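Local coordinates for protein glutathione reductase (Bartonella henselae, PDB 3O0H) that probably reduces glutathione disulfide to glutathione with NADPH, passing electrons through bound FAD and a redox-active disulfide, at residues R59-V70 against I113-L124; G46-E57 against S127-A136. All coordinates share one frame; numbering follows the deposited sequence.

Interaction 1: R59-V70 against I113-L124. With FAD (flavin-adenine dinucleotide), chain H.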
loop_
_atom_site.group_PDB
_atom_site.type_symbol
_atom_site.label_atom_id
_atom_site.label_comp_id
_atom_site.label_asym_id
_atom_site.label_seq_id
_atom_site.Cartn_x
_atom_site.Cartn_y
_atom_site.Cartn_z
ATOM N N ARG B 59 -5.538 6.083 31.722
ATOM C CA ARG B 59 -5.633 4.708 31.253
ATOM C C ARG B 59 -4.320 4.192 30.635
ATOM O O ARG B 59 -3.600 4.876 29.856
ATOM C CB ARG B 59 -6.792 4.553 30.278
ATOM C CG ARG B 59 -8.159 4.798 30.922
ATOM C CD ARG B 59 -9.237 4.726 29.885
ATOM N NE ARG B 59 -9.459 3.373 29.429
ATOM C CZ ARG B 59 -10.443 3.001 28.608
ATOM N NH1 ARG B 59 -11.306 3.889 28.107
ATOM N NH2 ARG B 59 -10.544 1.728 28.259
ATOM N N ILE B 60 -4.014 2.968 30.987
ATOM C CA ILE B 60 -2.775 2.328 30.547
ATOM C C ILE B 60 -2.737 2.230 29.008
ATOM O O ILE B 60 -3.718 1.821 28.370
ATOM C CB ILE B 60 -2.621 0.929 31.154
ATOM C CG1 ILE B 60 -2.441 0.997 32.684
ATOM C CG2 ILE B 60 -1.415 0.233 30.540
ATOM C CD1 ILE B 60 -1.118 1.623 33.082
ATOM N N GLY B 61 -1.629 2.660 28.404
ATOM C CA GLY B 61 -1.550 2.667 26.957
ATOM C C GLY B 61 -1.361 4.046 26.375
ATOM O O GLY B 61 -0.679 4.181 25.359
ATOM N N GLY B 62 -1.944 5.058 27.025
ATOM C CA GLY B 62 -1.701 6.454 26.687
ATOM C C GLY B 62 -2.579 7.015 25.580
ATOM O O GLY B 62 -3.578 6.413 25.183
ATOM N N THR B 63 -2.122 8.110 25.001
ATOM C CA THR B 63 -2.991 8.927 24.190
ATOM C C THR B 63 -3.360 8.240 22.882
ATOM O O THR B 63 -4.515 8.296 22.444
ATOM C CB THR B 63 -2.361 10.308 23.940
ATOM O OG1 THR B 63 -2.211 10.947 25.215
ATOM C CG2 THR B 63 -3.279 11.162 23.020
ATOM N N CYS B 64 -2.384 7.608 22.266
ATOM C CA CYS B 64 -2.575 7.012 20.952
ATOM C C CYS B 64 -3.551 5.820 21.046
ATOM O O CYS B 64 -4.510 5.757 20.276
ATOM C CB CYS B 64 -1.259 6.549 20.389
ATOM S SG CYS B 64 -1.415 5.739 18.793
ATOM N N VAL B 65 -3.344 4.949 22.026
ATOM C CA VAL B 65 -4.208 3.784 22.254
ATOM C C VAL B 65 -5.655 4.127 22.628
ATOM O O VAL B 65 -6.594 3.570 22.040
ATOM C CB VAL B 65 -3.583 2.866 23.328
ATOM C CG1 VAL B 65 -4.487 1.670 23.698
ATOM C CG2 VAL B 65 -2.191 2.396 22.817
ATOM N N ILE B 66 -5.829 5.036 23.578
ATOM C CA ILE B 66 -7.089 5.293 24.182
ATOM C C ILE B 66 -7.904 6.310 23.447
ATOM O O ILE B 66 -9.146 6.167 23.342
ATOM C CB ILE B 66 -6.885 5.779 25.643
ATOM C CG1 ILE B 66 -6.145 4.701 26.435
ATOM C CG2 ILE B 66 -8.205 6.236 26.287
ATOM C CD1 ILE B 66 -6.805 3.248 26.414
ATOM N N ARG B 67 -7.245 7.367 22.974
ATOM C CA ARG B 67 -7.979 8.527 22.471
ATOM C C ARG B 67 -7.177 9.291 21.446
ATOM O O ARG B 67 -7.250 10.516 21.403
ATOM C CB ARG B 67 -8.431 9.453 23.611
ATOM C CG ARG B 67 -7.336 9.846 24.577
ATOM C CD ARG B 67 -7.928 10.420 25.880
ATOM N NE ARG B 67 -6.921 10.839 26.859
ATOM C CZ ARG B 67 -7.192 11.527 27.975
ATOM N NH1 ARG B 67 -8.439 11.886 28.271
ATOM N NH2 ARG B 67 -6.213 11.839 28.820
ATOM N N GLY B 68 -6.514 8.547 20.555
ATOM C CA GLY B 68 -5.638 9.139 19.570
ATOM C C GLY B 68 -5.632 8.310 18.302
ATOM O O GLY B 68 -6.720 8.058 17.750
ATOM N N CYS B 69 -4.436 7.883 17.872
ATOM C CA CYS B 69 -4.244 7.231 16.578
ATOM C C CYS B 69 -5.153 6.027 16.388
ATOM O O CYS B 69 -5.691 5.816 15.282
ATOM C CB CYS B 69 -2.790 6.726 16.393
ATOM S SG CYS B 69 -1.480 7.325 17.517
ATOM N N VAL B 70 -5.328 5.234 17.436
ATOM C CA VAL B 70 -6.060 3.964 17.278
ATOM C C VAL B 70 -7.566 4.211 17.058
ATOM O O VAL B 70 -8.106 3.824 16.028
ATOM C CB VAL B 70 -5.773 3.013 18.407
ATOM C CG1 VAL B 70 -6.758 1.829 18.398
ATOM C CG2 VAL B 70 -4.332 2.488 18.258
ATOM N N ILE B 113 -10.306 -0.695 22.302
ATOM C CA ILE B 113 -9.315 0.027 23.091
ATOM C C ILE B 113 -9.153 -0.622 24.491
ATOM O O ILE B 113 -8.033 -0.644 25.022
ATOM C CB ILE B 113 -9.546 1.586 23.214
ATOM C CG1 ILE B 113 -10.730 1.930 24.128
ATOM C CG2 ILE B 113 -9.651 2.261 21.813
ATOM C CD1 ILE B 113 -10.958 3.454 24.421
ATOM N N SER B 114 -10.236 -1.160 25.057
ATOM C CA SER B 114 -10.112 -1.963 26.291
ATOM C C SER B 114 -9.252 -3.233 26.143
ATOM O O SER B 114 -8.494 -3.582 27.046
ATOM C CB SER B 114 -11.490 -2.271 26.900
ATOM O OG SER B 114 -12.090 -1.010 27.249
ATOM N N ARG B 115 -9.334 -3.901 24.995
ATOM C CA ARG B 115 -8.504 -5.064 24.694
ATOM C C ARG B 115 -7.020 -4.661 24.668
ATOM O O ARG B 115 -6.179 -5.269 25.350
ATOM C CB ARG B 115 -8.894 -5.659 23.346
ATOM C CG ARG B 115 -8.263 -7.020 23.026
ATOM C CD ARG B 115 -8.582 -7.481 21.601
ATOM N NE ARG B 115 -7.986 -6.628 20.572
ATOM C CZ ARG B 115 -6.766 -6.786 20.076
ATOM N NH1 ARG B 115 -5.973 -7.778 20.505
ATOM N NH2 ARG B 115 -6.349 -5.977 19.128
ATOM N N LEU B 116 -6.722 -3.612 23.912
ATOM C CA LEU B 116 -5.356 -3.093 23.812
ATOM C C LEU B 116 -4.802 -2.641 25.172
ATOM O O LEU B 116 -3.694 -3.018 25.563
ATOM C CB LEU B 116 -5.338 -1.913 22.845
ATOM C CG LEU B 116 -5.606 -2.306 21.390
ATOM C CD1 LEU B 116 -5.521 -1.029 20.530
ATOM C CD2 LEU B 116 -4.624 -3.387 20.859
ATOM N N GLU B 117 -5.594 -1.850 25.885
ATOM C CA GLU B 117 -5.306 -1.464 27.272
ATOM C C GLU B 117 -4.940 -2.669 28.137
ATOM O O GLU B 117 -3.930 -2.652 28.838
ATOM C CB GLU B 117 -6.511 -0.723 27.863
ATOM C CG GLU B 117 -6.377 -0.297 29.348
ATOM C CD GLU B 117 -7.682 0.270 29.868
ATOM O OE1 GLU B 117 -8.736 -0.162 29.383
ATOM O OE2 GLU B 117 -7.680 1.129 30.751
ATOM N N GLY B 118 -5.762 -3.708 28.119
ATOM C CA GLY B 118 -5.461 -4.917 28.908
ATOM C C GLY B 118 -4.129 -5.552 28.536
ATOM O O GLY B 118 -3.378 -6.022 29.420
ATOM N N LEU B 119 -3.837 -5.563 27.229
ATOM C CA LEU B 119 -2.610 -6.158 26.728
ATOM C C LEU B 119 -1.380 -5.342 27.125
ATOM O O LEU B 119 -0.348 -5.918 27.472
ATOM C CB LEU B 119 -2.632 -6.356 25.200
ATOM C CG LEU B 119 -3.569 -7.430 24.600
ATOM C CD1 LEU B 119 -3.683 -7.263 23.037
ATOM C CD2 LEU B 119 -3.161 -8.871 24.966
ATOM N N TYR B 120 -1.470 -4.024 27.058
ATOM C CA TYR B 120 -0.405 -3.177 27.617
ATOM C C TYR B 120 -0.175 -3.388 29.110
ATOM O O TYR B 120 0.973 -3.531 29.576
ATOM C CB TYR B 120 -0.618 -1.718 27.308
ATOM C CG TYR B 120 -0.272 -1.379 25.874
ATOM C CD1 TYR B 120 -1.256 -1.201 24.927
ATOM C CD2 TYR B 120 1.061 -1.260 25.460
ATOM C CE1 TYR B 120 -0.942 -0.885 23.590
ATOM C CE2 TYR B 120 1.393 -0.963 24.113
ATOM C CZ TYR B 120 0.365 -0.782 23.189
ATOM O OH TYR B 120 0.647 -0.477 21.858
ATOM N N ARG B 121 -1.262 -3.426 29.858
ATOM C CA ARG B 121 -1.183 -3.715 31.290
ATOM C C ARG B 121 -0.496 -5.057 31.578
ATOM O O ARG B 121 0.406 -5.139 32.428
ATOM C CB ARG B 121 -2.594 -3.649 31.882
ATOM C CG ARG B 121 -2.668 -3.919 33.371
ATOM C CD ARG B 121 -4.108 -3.978 33.904
ATOM N NE ARG B 121 -4.117 -3.655 35.333
ATOM C CZ ARG B 121 -4.058 -2.415 35.837
ATOM N NH1 ARG B 121 -4.030 -1.339 35.046
ATOM N NH2 ARG B 121 -4.050 -2.246 37.153
ATOM N N GLU B 122 -0.906 -6.103 30.860
ATOM C CA GLU B 122 -0.290 -7.439 30.971
ATOM C C GLU B 122 1.208 -7.420 30.661
ATOM O O GLU B 122 2.008 -8.090 31.309
ATOM C CB GLU B 122 -0.914 -8.409 29.976
ATOM C CG GLU B 122 -2.157 -9.070 30.403
ATOM C CD GLU B 122 -2.250 -10.521 29.896
ATOM O OE1 GLU B 122 -1.571 -10.941 28.921
ATOM O OE2 GLU B 122 -3.008 -11.255 30.499
ATOM N N GLY B 123 1.575 -6.677 29.631
ATOM C CA GLY B 123 2.992 -6.574 29.246
ATOM C C GLY B 123 3.820 -5.972 30.356
ATOM O O GLY B 123 4.914 -6.441 30.649
ATOM N N LEU B 124 3.284 -4.951 30.996
ATOM C CA LEU B 124 3.954 -4.312 32.143
ATOM C C LEU B 124 4.084 -5.302 33.272
ATOM O O LEU B 124 5.141 -5.459 33.875
ATOM C CB LEU B 124 3.167 -3.112 32.631
ATOM C CG LEU B 124 3.128 -1.897 31.729
ATOM C CD1 LEU B 124 2.074 -0.864 32.148
ATOM C CD2 LEU B 124 4.521 -1.261 31.671
HETATM P PA FAD H . 1.230 9.715 25.782
HETATM O O1A FAD H . 0.307 10.880 25.596
HETATM O O2A FAD H . 0.918 8.531 24.908
HETATM O O5B FAD H . 1.297 9.222 27.301
HETATM C C5B FAD H . 1.397 10.088 28.411
HETATM C C4B FAD H . 0.665 9.388 29.538
HETATM O O4B FAD H . 0.982 9.969 30.794
HETATM C C3B FAD H . -0.853 9.435 29.413
HETATM O O3B FAD H . -1.398 8.117 29.524
HETATM C C2B FAD H . -1.303 10.299 30.577
HETATM O O2B FAD H . -2.536 9.857 31.093
HETATM C C1B FAD H . -0.233 10.097 31.596
HETATM N N9A FAD H . 0.171 11.178 32.510
HETATM C C8A FAD H . 0.490 12.466 32.197
HETATM N N7A FAD H . 0.946 13.069 33.306
HETATM C C5A FAD H . 0.918 12.150 34.316
HETATM C C6A FAD H . 1.334 12.180 35.621
HETATM N N6A FAD H . 1.834 13.283 36.199
HETATM N N1A FAD H . 1.201 11.049 36.390
HETATM C C2A FAD H . 0.699 9.900 35.826
HETATM N N3A FAD H . 0.319 9.854 34.526
HETATM C C4A FAD H . 0.480 10.966 33.795
HETATM N N1 FAD H . 0.616 9.915 16.422
HETATM C C2 FAD H . 0.976 9.115 15.356
HETATM O O2 FAD H . 2.146 8.678 15.205
HETATM N N3 FAD H . 0.050 8.781 14.449
HETATM C C4 FAD H . -1.274 9.175 14.550
HETATM O O4 FAD H . -2.055 8.773 13.678
HETATM C C4X FAD H . -1.648 9.983 15.624
HETATM N N5 FAD H . -2.942 10.394 15.794
HETATM C C5X FAD H . -3.259 11.165 16.912
HETATM C C6 FAD H . -4.570 11.584 17.054
HETATM C C7 FAD H . -4.951 12.342 18.153
HETATM C C7M FAD H . -6.405 12.764 18.271
HETATM C C8 FAD H . -4.016 12.677 19.113
HETATM C C8M FAD H . -4.396 13.537 20.300
HETATM C C9 FAD H . -2.691 12.283 18.962
HETATM C C9A FAD H . -2.309 11.525 17.850
HETATM N N10 FAD H . -1.006 11.099 17.659
HETATM C C10 FAD H . -0.686 10.321 16.575
HETATM C "C1'" FAD H . 0.080 11.444 18.600
HETATM C "C2'" FAD H . 0.390 10.364 19.605
HETATM O "O2'" FAD H . -0.768 10.126 20.383
HETATM C "C3'" FAD H . 1.512 10.853 20.482
HETATM O "O3'" FAD H . 2.609 11.371 19.751
HETATM C "C4'" FAD H . 1.927 9.771 21.455
HETATM O "O4'" FAD H . 0.774 9.360 22.195
HETATM C "C5'" FAD H . 2.977 10.290 22.431
HETATM O "O5'" FAD H . 3.414 9.232 23.312
HETATM P P FAD H . 3.921 9.691 24.765
HETATM O O1P FAD H . 4.501 8.501 25.495
HETATM O O2P FAD H . 4.880 10.853 24.623
HETATM O O3P FAD H . 2.696 10.322 25.548
HETATM O O HOH W 1 -13.036 1.322 26.448
HETATM O O HOH W 2 -5.732 1.310 32.327
#
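E117 OE2 is gripped by two donors, R59 NE at 3.2 Å and water 2, which also accepts from I60 N and so ties the carboxylate to the backbone next to R59. R59 NH2 reaches E117 OE1 at 2.8 Å, completing a side-on, two-pronged salt bridge in which both N-H bonds run almost straight. Here the segment with the C64–C69 disulfide, the redox-active pair in this family, packs on helix 102-126 within the FAD domain, its short helix 62-67 running at 145° to the segment 113-124. The oxygens lie in the guanidinium plane yet are met from above the carboxylate plane, the two planes being 47° apart.

The rest of the contact is largely apolar. V65 splits its branches: CG1, anti to the backbone N (chi1 176°), lies 3.8 Å from L116 CB, while CG2 meets the Y120 ring at CE1. I60 meets L124 tip to tip and sets CG2 against Y120 CB.

Segment 59-70 also serves the cofactor: T63 N and OG1 bond the FAD phosphate oxygens O2A and O1A, and C69 SG lies 3.2 Å from flavin C10. The buried V65 O finds no polar partner, and I113 CG2 sits 3.3 Å from it.

Interaction 2: G46-E57 against S127-A136. With FAD (flavin-adenine dinucleotide), chain H.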
loop_
_atom_site.group_PDB
_atom_site.type_symbol
_atom_site.label_atom_id
_atom_site.label_comp_id
_atom_site.label_asym_id
_atom_site.label_seq_id
_atom_site.Cartn_x
_atom_site.Cartn_y
_atom_site.Cartn_z
ATOM N N GLY B 46 11.985 -3.556 33.039
ATOM C CA GLY B 46 11.525 -4.616 33.940
ATOM C C GLY B 46 12.003 -5.953 33.456
ATOM O O GLY B 46 12.450 -6.788 34.253
ATOM N N ALA B 47 11.962 -6.147 32.141
ATOM C CA ALA B 47 12.451 -7.395 31.554
ATOM C C ALA B 47 13.948 -7.561 31.768
ATOM O O ALA B 47 14.425 -8.688 31.833
ATOM C CB ALA B 47 12.093 -7.489 30.029
ATOM N N LEU B 48 14.687 -6.450 31.880
ATOM C CA LEU B 48 16.096 -6.523 32.244
ATOM C C LEU B 48 16.322 -6.877 33.713
ATOM O O LEU B 48 17.449 -6.981 34.144
ATOM C CB LEU B 48 16.845 -5.226 31.977
ATOM C CG LEU B 48 16.960 -4.740 30.543
ATOM C CD1 LEU B 48 17.654 -3.380 30.623
ATOM C CD2 LEU B 48 17.738 -5.702 29.667
ATOM N N GLY B 49 15.255 -7.062 34.477
ATOM C CA GLY B 49 15.401 -7.470 35.861
ATOM C C GLY B 49 15.469 -6.292 36.813
ATOM O O GLY B 49 15.767 -6.477 37.974
ATOM N N LYS B 50 15.227 -5.078 36.337
ATOM C CA LYS B 50 15.209 -3.906 37.267
ATOM C C LYS B 50 13.875 -3.873 38.010
ATOM O O LYS B 50 12.887 -4.451 37.552
ATOM C CB LYS B 50 15.377 -2.590 36.521
ATOM C CG LYS B 50 16.631 -2.491 35.680
ATOM C CD LYS B 50 17.889 -2.628 36.503
ATOM C CE LYS B 50 19.105 -2.627 35.613
ATOM N NZ LYS B 50 20.334 -2.823 36.434
ATOM N N ARG B 51 13.880 -3.246 39.178
ATOM C CA ARG B 51 12.659 -3.004 39.943
ATOM C C ARG B 51 12.072 -1.678 39.451
ATOM O O ARG B 51 12.676 -0.625 39.586
ATOM C CB ARG B 51 12.973 -2.967 41.437
ATOM C CG ARG B 51 13.775 -4.176 41.892
ATOM C CD ARG B 51 14.261 -4.084 43.350
ATOM N NE ARG B 51 14.983 -2.836 43.597
ATOM C CZ ARG B 51 14.600 -1.886 44.453
ATOM N NH1 ARG B 51 13.518 -2.059 45.215
ATOM N NH2 ARG B 51 15.324 -0.766 44.578
ATOM N N VAL B 52 10.919 -1.746 38.815
ATOM C CA VAL B 52 10.386 -0.593 38.063
ATOM C C VAL B 52 8.949 -0.356 38.519
ATOM O O VAL B 52 8.219 -1.306 38.818
ATOM C CB VAL B 52 10.402 -0.901 36.538
ATOM C CG1 VAL B 52 9.832 0.281 35.740
ATOM C CG2 VAL B 52 11.791 -1.323 36.047
ATOM N N ALA B 53 8.556 0.898 38.580
ATOM C CA ALA B 53 7.178 1.310 38.838
ATOM C C ALA B 53 6.766 2.246 37.733
ATOM O O ALA B 53 7.611 2.915 37.137
ATOM C CB ALA B 53 7.052 2.033 40.207
ATOM N N ILE B 54 5.472 2.280 37.435
ATOM C CA ILE B 54 4.941 3.218 36.452
ATOM C C ILE B 54 3.657 3.819 37.046
ATOM O O ILE B 54 2.840 3.093 37.645
ATOM C CB ILE B 54 4.693 2.559 35.074
ATOM C CG1 ILE B 54 4.355 3.613 33.986
ATOM C CG2 ILE B 54 3.613 1.405 35.198
ATOM C CD1 ILE B 54 4.568 3.110 32.524
ATOM N N ALA B 55 3.510 5.133 36.882
ATOM C CA ALA B 55 2.308 5.832 37.315
ATOM C C ALA B 55 1.531 6.189 36.081
ATOM O O ALA B 55 2.102 6.738 35.130
ATOM C CB ALA B 55 2.648 7.101 38.152
ATOM N N GLU B 56 0.231 5.906 36.129
ATOM C CA GLU B 56 -0.730 6.306 35.084
ATOM C C GLU B 56 -1.983 6.878 35.710
ATOM O O GLU B 56 -2.709 6.185 36.454
ATOM C CB GLU B 56 -1.103 5.110 34.212
ATOM C CG GLU B 56 -2.095 5.419 33.098
ATOM C CD GLU B 56 -1.749 6.673 32.307
ATOM O OE1 GLU B 56 -0.667 6.718 31.668
ATOM O OE2 GLU B 56 -2.578 7.583 32.316
ATOM N N GLU B 57 -2.242 8.150 35.436
ATOM C CA GLU B 57 -3.366 8.843 36.055
ATOM C C GLU B 57 -4.704 8.580 35.368
ATOM O O GLU B 57 -5.759 8.879 35.949
ATOM C CB GLU B 57 -3.112 10.362 36.128
ATOM C CG GLU B 57 -3.031 11.071 34.758
ATOM C CD GLU B 57 -2.664 12.544 34.822
ATOM O OE1 GLU B 57 -2.542 13.134 35.908
ATOM O OE2 GLU B 57 -2.579 13.140 33.752
ATOM N N SER B 127 6.584 -8.135 32.998
ATOM C CA SER B 127 7.913 -7.634 33.315
ATOM C C SER B 127 8.063 -7.166 34.754
ATOM O O SER B 127 9.012 -6.435 35.044
ATOM C CB SER B 127 8.236 -6.413 32.444
ATOM O OG SER B 127 8.446 -6.830 31.130
ATOM N N ASN B 128 7.103 -7.552 35.612
ATOM C CA ASN B 128 7.093 -7.270 37.066
ATOM C C ASN B 128 7.031 -5.776 37.390
ATOM O O ASN B 128 7.321 -5.385 38.497
ATOM C CB ASN B 128 8.287 -7.930 37.764
ATOM C CG ASN B 128 8.378 -9.419 37.450
ATOM O OD1 ASN B 128 9.437 -9.925 37.066
ATOM N ND2 ASN B 128 7.241 -10.116 37.562
ATOM N N VAL B 129 6.593 -4.953 36.447
ATOM C CA VAL B 129 6.471 -3.531 36.720
ATOM C C VAL B 129 5.261 -3.285 37.630
ATOM O O VAL B 129 4.168 -3.795 37.326
ATOM C CB VAL B 129 6.286 -2.764 35.402
ATOM C CG1 VAL B 129 6.051 -1.243 35.666
ATOM C CG2 VAL B 129 7.502 -3.007 34.508
ATOM N N HIS B 130 5.428 -2.529 38.722
ATOM C CA HIS B 130 4.290 -2.192 39.565
ATOM C C HIS B 130 3.555 -0.962 39.022
ATOM O O HIS B 130 4.182 0.069 38.830
ATOM C CB HIS B 130 4.659 -1.940 41.011
ATOM C CG HIS B 130 3.443 -1.803 41.885
ATOM N ND1 HIS B 130 2.735 -2.893 42.343
ATOM C CD2 HIS B 130 2.760 -0.711 42.308
ATOM C CE1 HIS B 130 1.686 -2.482 43.038
ATOM N NE2 HIS B 130 1.674 -1.156 43.023
ATOM N N ILE B 131 2.245 -1.111 38.770
ATOM C CA ILE B 131 1.399 -0.061 38.189
ATOM C C ILE B 131 0.709 0.694 39.320
ATOM O O ILE B 131 -0.075 0.105 40.070
ATOM C CB ILE B 131 0.311 -0.626 37.240
ATOM C CG1 ILE B 131 0.943 -1.282 36.000
ATOM C CG2 ILE B 131 -0.633 0.478 36.747
ATOM C CD1 ILE B 131 -0.041 -2.081 35.170
ATOM N N TYR B 132 1.028 1.986 39.451
ATOM C CA TYR B 132 0.327 2.865 40.373
ATOM C C TYR B 132 -0.740 3.635 39.600
ATOM O O TYR B 132 -0.412 4.462 38.712
ATOM C CB TYR B 132 1.319 3.848 41.020
ATOM C CG TYR B 132 2.259 3.195 42.012
ATOM C CD1 TYR B 132 1.796 2.724 43.240
ATOM C CD2 TYR B 132 3.613 3.072 41.741
ATOM C CE1 TYR B 132 2.665 2.144 44.166
ATOM C CE2 TYR B 132 4.508 2.493 42.675
ATOM C CZ TYR B 132 4.024 2.012 43.880
ATOM O OH TYR B 132 4.903 1.412 44.784
ATOM N N GLU B 133 -2.007 3.408 39.940
ATOM C CA GLU B 133 -3.107 4.050 39.212
ATOM C C GLU B 133 -3.406 5.421 39.862
ATOM O O GLU B 133 -4.398 5.622 40.585
ATOM C CB GLU B 133 -4.317 3.121 39.193
ATOM C CG GLU B 133 -4.018 1.797 38.422
ATOM C CD GLU B 133 -5.256 0.932 38.279
ATOM O OE1 GLU B 133 -6.030 0.860 39.236
ATOM O OE2 GLU B 133 -5.483 0.376 37.191
ATOM N N SER B 134 -2.498 6.352 39.606
ATOM C CA SER B 134 -2.542 7.684 40.180
ATOM C C SER B 134 -1.641 8.591 39.386
ATOM O O SER B 134 -0.685 8.148 38.758
ATOM C CB SER B 134 -2.044 7.635 41.622
ATOM O OG SER B 134 -2.092 8.894 42.265
ATOM N N ARG B 135 -1.966 9.868 39.397
ATOM C CA ARG B 135 -1.024 10.871 38.966
ATOM C C ARG B 135 0.140 10.789 39.944
ATOM O O ARG B 135 -0.065 10.538 41.136
ATOM C CB ARG B 135 -1.691 12.252 39.040
ATOM C CG ARG B 135 -0.770 13.461 38.735
ATOM C CD ARG B 135 -1.593 14.747 38.670
ATOM N NE ARG B 135 -0.784 15.894 38.259
ATOM C CZ ARG B 135 -0.453 16.172 36.991
ATOM N NH1 ARG B 135 -0.834 15.375 35.986
ATOM N NH2 ARG B 135 0.299 17.229 36.730
ATOM N N ALA B 136 1.351 10.990 39.439
ATOM C CA ALA B 136 2.552 11.156 40.267
ATOM C C ALA B 136 3.142 12.530 39.944
ATOM O O ALA B 136 3.209 12.927 38.783
ATOM C CB ALA B 136 3.586 10.096 39.944
HETATM P PA FAD H . 1.230 9.715 25.782
HETATM O O1A FAD H . 0.307 10.880 25.596
HETATM O O2A FAD H . 0.918 8.531 24.908
HETATM O O5B FAD H . 1.297 9.222 27.301
HETATM C C5B FAD H . 1.397 10.088 28.411
HETATM C C4B FAD H . 0.665 9.388 29.538
HETATM O O4B FAD H . 0.982 9.969 30.794
HETATM C C3B FAD H . -0.853 9.435 29.413
HETATM O O3B FAD H . -1.398 8.117 29.524
HETATM C C2B FAD H . -1.303 10.299 30.577
HETATM O O2B FAD H . -2.536 9.857 31.093
HETATM C C1B FAD H . -0.233 10.097 31.596
HETATM N N9A FAD H . 0.171 11.178 32.510
HETATM C C8A FAD H . 0.490 12.466 32.197
HETATM N N7A FAD H . 0.946 13.069 33.306
HETATM C C5A FAD H . 0.918 12.150 34.316
HETATM C C6A FAD H . 1.334 12.180 35.621
HETATM N N6A FAD H . 1.834 13.283 36.199
HETATM N N1A FAD H . 1.201 11.049 36.390
HETATM C C2A FAD H . 0.699 9.900 35.826
HETATM N N3A FAD H . 0.319 9.854 34.526
HETATM C C4A FAD H . 0.480 10.966 33.795
HETATM N N1 FAD H . 0.616 9.915 16.422
HETATM C C2 FAD H . 0.976 9.115 15.356
HETATM O O2 FAD H . 2.146 8.678 15.205
HETATM N N3 FAD H . 0.050 8.781 14.449
HETATM C C4 FAD H . -1.274 9.175 14.550
HETATM O O4 FAD H . -2.055 8.773 13.678
HETATM C C4X FAD H . -1.648 9.983 15.624
HETATM N N5 FAD H . -2.942 10.394 15.794
HETATM C C5X FAD H . -3.259 11.165 16.912
HETATM C C6 FAD H . -4.570 11.584 17.054
HETATM C C7 FAD H . -4.951 12.342 18.153
HETATM C C7M FAD H . -6.405 12.764 18.271
HETATM C C8 FAD H . -4.016 12.677 19.113
HETATM C C8M FAD H . -4.396 13.537 20.300
HETATM C C9 FAD H . -2.691 12.283 18.962
HETATM C C9A FAD H . -2.309 11.525 17.850
HETATM N N10 FAD H . -1.006 11.099 17.659
HETATM C C10 FAD H . -0.686 10.321 16.575
HETATM C "C1'" FAD H . 0.080 11.444 18.600
HETATM C "C2'" FAD H . 0.390 10.364 19.605
HETATM O "O2'" FAD H . -0.768 10.126 20.383
HETATM C "C3'" FAD H . 1.512 10.853 20.482
HETATM O "O3'" FAD H . 2.609 11.371 19.751
HETATM C "C4'" FAD H . 1.927 9.771 21.455
HETATM O "O4'" FAD H . 0.774 9.360 22.195
HETATM C "C5'" FAD H . 2.977 10.290 22.431
HETATM O "O5'" FAD H . 3.414 9.232 23.312
HETATM P P FAD H . 3.921 9.691 24.765
HETATM O O1P FAD H . 4.501 8.501 25.495
HETATM O O2P FAD H . 4.880 10.853 24.623
HETATM O O3P FAD H . 2.696 10.322 25.548
HETATM O O HOH W 3 9.944 -4.450 37.342
HETATM O O HOH W 4 -1.690 15.586 33.170
#
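Four backbone hydrogen bonds join V52, I54 and E56 to H130 and Y132 in parallel register: H130 N to V52 O, I54 N to H130 O, Y132 N to I54 O and E56 N to Y132 O, all between 2.8 and 3.0 Å. The short strands run 24° apart, and CA-H contacts such as A53 CA, 3.2 Å from H130 O, add weaker links.

Apolar packing lies on both faces. On one, I54 CG2 rests 3.6 Å from V129 CG1 and also touches I131, whose side chain points the same way. On the other, A53 CB meets the edge of the Y132 ring at CE2, and A55 CB abuts A136 CB.

The charged pair comes past the strand ends. E57 and R135 lie side by side, R135 NH1 reaching E57 OE1 on its syn side at 2.8 Å, and water 4 joins NH1 to OE2; FAD N6A lies over one face of the guanidinium.

Cofactor bonds complete the set. E56 takes the ribose hydroxyls O3B and O2B on OE1 and OE2, while A136 N and O pair with adenine N1A and N6A. An acidic residue after the second strand, holding the adenosine ribose, is typical of Rossmann-type dinucleotide-binding folds, here binding FAD.

Overall arrangement
Interactions 1 and 2 share the FAD domain, their centres about 15 Å apart, and work on different lengths of the same cofactor: 46-57 with 127-136 holds the adenosine end, whereas 59-70 contributes a pyrophosphate contact through T63 and brings the disulfide to the flavin. Along the chain interaction 1 is nested within the loop that interaction 2 closes; strand 52-55 is followed by helix 62-67, and helix 102-126 by strand 130-132. The two meet directly. R121 NH2 forms a salt bridge with E133 OE2 at 3.0 Å, and I60 CD1 packs 3.9 Å from I131 CG2. H459 of the second subunit packs on C64, placing the disulfide at the subunit interface.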